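Local coordinates for protein cofilin (PDB 5IVU) that probably binds actin and belongs to the ADF/cofilin family, at residues D57-E62 with V87-D92. Numbering follows the deposited sequence.
Sequences DLPEDE and VSWAPD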
loop_
_atom_site.group_PDB
_atom_site.type_symbol
_atom_site.label_atom_id
_atom_site.label_comp_id
_atom_site.label_asym_id
_atom_site.label_seq_id
_atom_site.Cartn_x
_atom_site.Cartn_y
_atom_site.Cartn_z
ATOM N N ASP A 57 4.007 -10.241 0.085
ATOM C CA ASP A 57 2.710 -9.970 -0.570
ATOM C C ASP A 57 2.744 -8.939 -1.704
ATOM O O ASP A 57 1.729 -8.731 -2.374
ATOM C CB ASP A 57 1.663 -9.560 0.467
ATOM C CG ASP A 57 1.250 -10.718 1.335
ATOM O OD1 ASP A 57 0.641 -11.633 0.766
ATOM O OD2 ASP A 57 1.536 -10.737 2.551
ATOM N N LEU A 58 3.888 -8.295 -1.914
ATOM C CA LEU A 58 4.094 -7.459 -3.094
ATOM C C LEU A 58 4.540 -8.389 -4.219
ATOM O O LEU A 58 5.685 -8.875 -4.195
ATOM C CB LEU A 58 5.160 -6.395 -2.824
ATOM C CG LEU A 58 4.823 -5.393 -1.716
ATOM C CD1 LEU A 58 6.037 -4.528 -1.431
ATOM C CD2 LEU A 58 3.625 -4.532 -2.090
ATOM N N PRO A 59 3.645 -8.665 -5.197
ATOM C CA PRO A 59 4.065 -9.621 -6.220
ATOM C C PRO A 59 5.146 -9.009 -7.087
ATOM O O PRO A 59 5.064 -7.823 -7.425
ATOM C CB PRO A 59 2.785 -9.894 -7.026
ATOM C CG PRO A 59 1.695 -9.118 -6.366
ATOM C CD PRO A 59 2.353 -8.055 -5.542
ATOM N N GLU A 60 6.146 -9.816 -7.425
ATOM C CA GLU A 60 7.330 -9.332 -8.131
ATOM C C GLU A 60 7.076 -8.837 -9.559
ATOM O O GLU A 60 7.862 -8.038 -10.068
ATOM C CB GLU A 60 8.449 -10.390 -8.119
ATOM C CG GLU A 60 8.202 -11.638 -8.953
ATOM C CD GLU A 60 9.169 -12.765 -8.604
ATOM O OE1 GLU A 60 10.321 -12.737 -9.096
ATOM O OE2 GLU A 60 8.766 -13.680 -7.845
ATOM N N ASP A 61 5.991 -9.292 -10.187
ATOM C CA ASP A 61 5.675 -8.937 -11.577
ATOM C C ASP A 61 4.251 -8.362 -11.757
ATOM O O ASP A 61 3.668 -8.463 -12.842
ATOM C CB ASP A 61 5.898 -10.171 -12.473
ATOM C CG ASP A 61 5.000 -11.359 -12.097
ATOM O OD1 ASP A 61 4.257 -11.280 -11.089
ATOM O OD2 ASP A 61 5.041 -12.376 -12.824
ATOM N N GLU A 62 3.700 -7.770 -10.692
ATOM C CA GLU A 62 2.392 -7.116 -10.739
ATOM C C GLU A 62 2.383 -5.854 -9.894
ATOM O O GLU A 62 3.120 -5.757 -8.917
ATOM C CB GLU A 62 1.289 -8.035 -10.230
ATOM C CG GLU A 62 0.975 -9.216 -11.130
ATOM C CD GLU A 62 -0.393 -9.809 -10.835
ATOM O OE1 GLU A 62 -1.411 -9.112 -11.050
ATOM O OE2 GLU A 62 -0.457 -10.967 -10.382
ATOM N N VAL A 87 1.956 3.113 -0.465
ATOM C CA VAL A 87 2.971 2.527 -1.319
ATOM C C VAL A 87 2.331 2.281 -2.676
ATOM O O VAL A 87 1.357 1.540 -2.759
ATOM C CB VAL A 87 3.461 1.167 -0.753
ATOM C CG1 VAL A 87 4.428 0.473 -1.712
ATOM C CG2 VAL A 87 4.116 1.361 0.607
ATOM N N SER A 88 2.866 2.899 -3.724
ATOM C CA SER A 88 2.531 2.515 -5.085
ATOM C C SER A 88 3.596 1.523 -5.546
ATOM O O SER A 88 4.763 1.884 -5.675
ATOM C CB SER A 88 2.497 3.723 -6.007
ATOM O OG SER A 88 1.519 4.638 -5.573
ATOM N N TRP A 89 3.191 0.270 -5.746
ATOM C CA TRP A 89 4.096 -0.779 -6.182
ATOM C C TRP A 89 3.938 -0.919 -7.690
ATOM O O TRP A 89 2.857 -1.225 -8.185
ATOM C CB TRP A 89 3.787 -2.081 -5.444
ATOM C CG TRP A 89 4.627 -3.253 -5.824
ATOM C CD1 TRP A 89 4.186 -4.445 -6.309
ATOM C CD2 TRP A 89 6.050 -3.350 -5.749
ATOM N NE1 TRP A 89 5.244 -5.281 -6.551
ATOM C CE2 TRP A 89 6.403 -4.635 -6.212
ATOM C CE3 TRP A 89 7.067 -2.473 -5.335
ATOM C CZ2 TRP A 89 7.725 -5.074 -6.265
ATOM C CZ3 TRP A 89 8.385 -2.907 -5.392
ATOM C CH2 TRP A 89 8.700 -4.201 -5.851
ATOM N N ALA A 90 5.025 -0.667 -8.414
ATOM C CA ALA A 90 5.016 -0.652 -9.874
ATOM C C ALA A 90 6.339 -1.228 -10.367
ATOM O O ALA A 90 7.193 -0.488 -10.866
ATOM C CB ALA A 90 4.805 0.771 -10.380
ATOM N N PRO A 91 6.513 -2.550 -10.224
ATOM C CA PRO A 91 7.784 -3.175 -10.568
ATOM C C PRO A 91 8.006 -3.210 -12.072
ATOM O O PRO A 91 7.037 -3.348 -12.829
ATOM C CB PRO A 91 7.636 -4.596 -10.002
ATOM C CG PRO A 91 6.180 -4.875 -10.076
ATOM C CD PRO A 91 5.516 -3.555 -9.809
ATOM N N ASP A 92 9.271 -3.114 -12.479
ATOM C CA ASP A 92 9.658 -3.027 -13.888
ATOM C C ASP A 92 9.091 -4.170 -14.745
ATOM O O ASP A 92 8.619 -3.940 -15.859
ATOM C CB ASP A 92 11.193 -2.991 -14.021
ATOM C CG ASP A 92 11.829 -1.763 -13.346
ATOM O OD1 ASP A 92 11.108 -0.793 -13.030
ATOM O OD2 ASP A 92 13.061 -1.780 -13.126
#
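Trp89 donates its indole N-H to the carbonyl oxygen of Pro59. The bond from Trp89 NE1 to Pro59 O is 2.7 Å long and nearly straight, with an N-H...O angle of 176°. The oxygen sits at the ring edge, in the indole plane. The donor, however, is tilted 34° from the carbonyl plane of Pro59. Leu58 and Pro91 lie over opposite faces of the indole. Leu58 CB is 4.0 Å from the centroid of the five-membered ring and almost above it, a CH-pi contact. Leu58 CD2 reaches the base of the ring, 4.1 Å from Trp89 CG. On the other face Pro91 CD stands 3.7 Å above the plane, toward the rim. Trp89 CG is anti to its backbone N (chi1 179°), which sends the indole across to the 57-62 loop.

In this ADF-homology fold, the contact joins the end of strand 81-89, in the mixed sheet, and the loop that follows it to the loop between helix 51-57 and strand 64-72. Glu62 O approaches obliquely, 3.1 Å from Trp89 CD1, and is poorly angled for a bond with NE1. Pro91 also packs on loop carbonyls: its CB lies 3.5 Å from Glu60 O, and its CD 3.4 Å from Glu62 O. An alanine at Trp89 would probably leave Pro59 O without its indole donor and open a gap between Leu58 and Pro91.

Pro59 to Glu62 form a type I beta turn, and the carbonyl oxygens of its first and last residues both lie close to the indole. Phe125 also meets the Trp89 ring, its plane inclined to the indole. Backbone bonding to Arg64 ties Trp89 to the neighbouring strand. The carboxylate of Glu62 turns elsewhere, to a salt bridge with Arg64 and a hydrogen bond from Gln98.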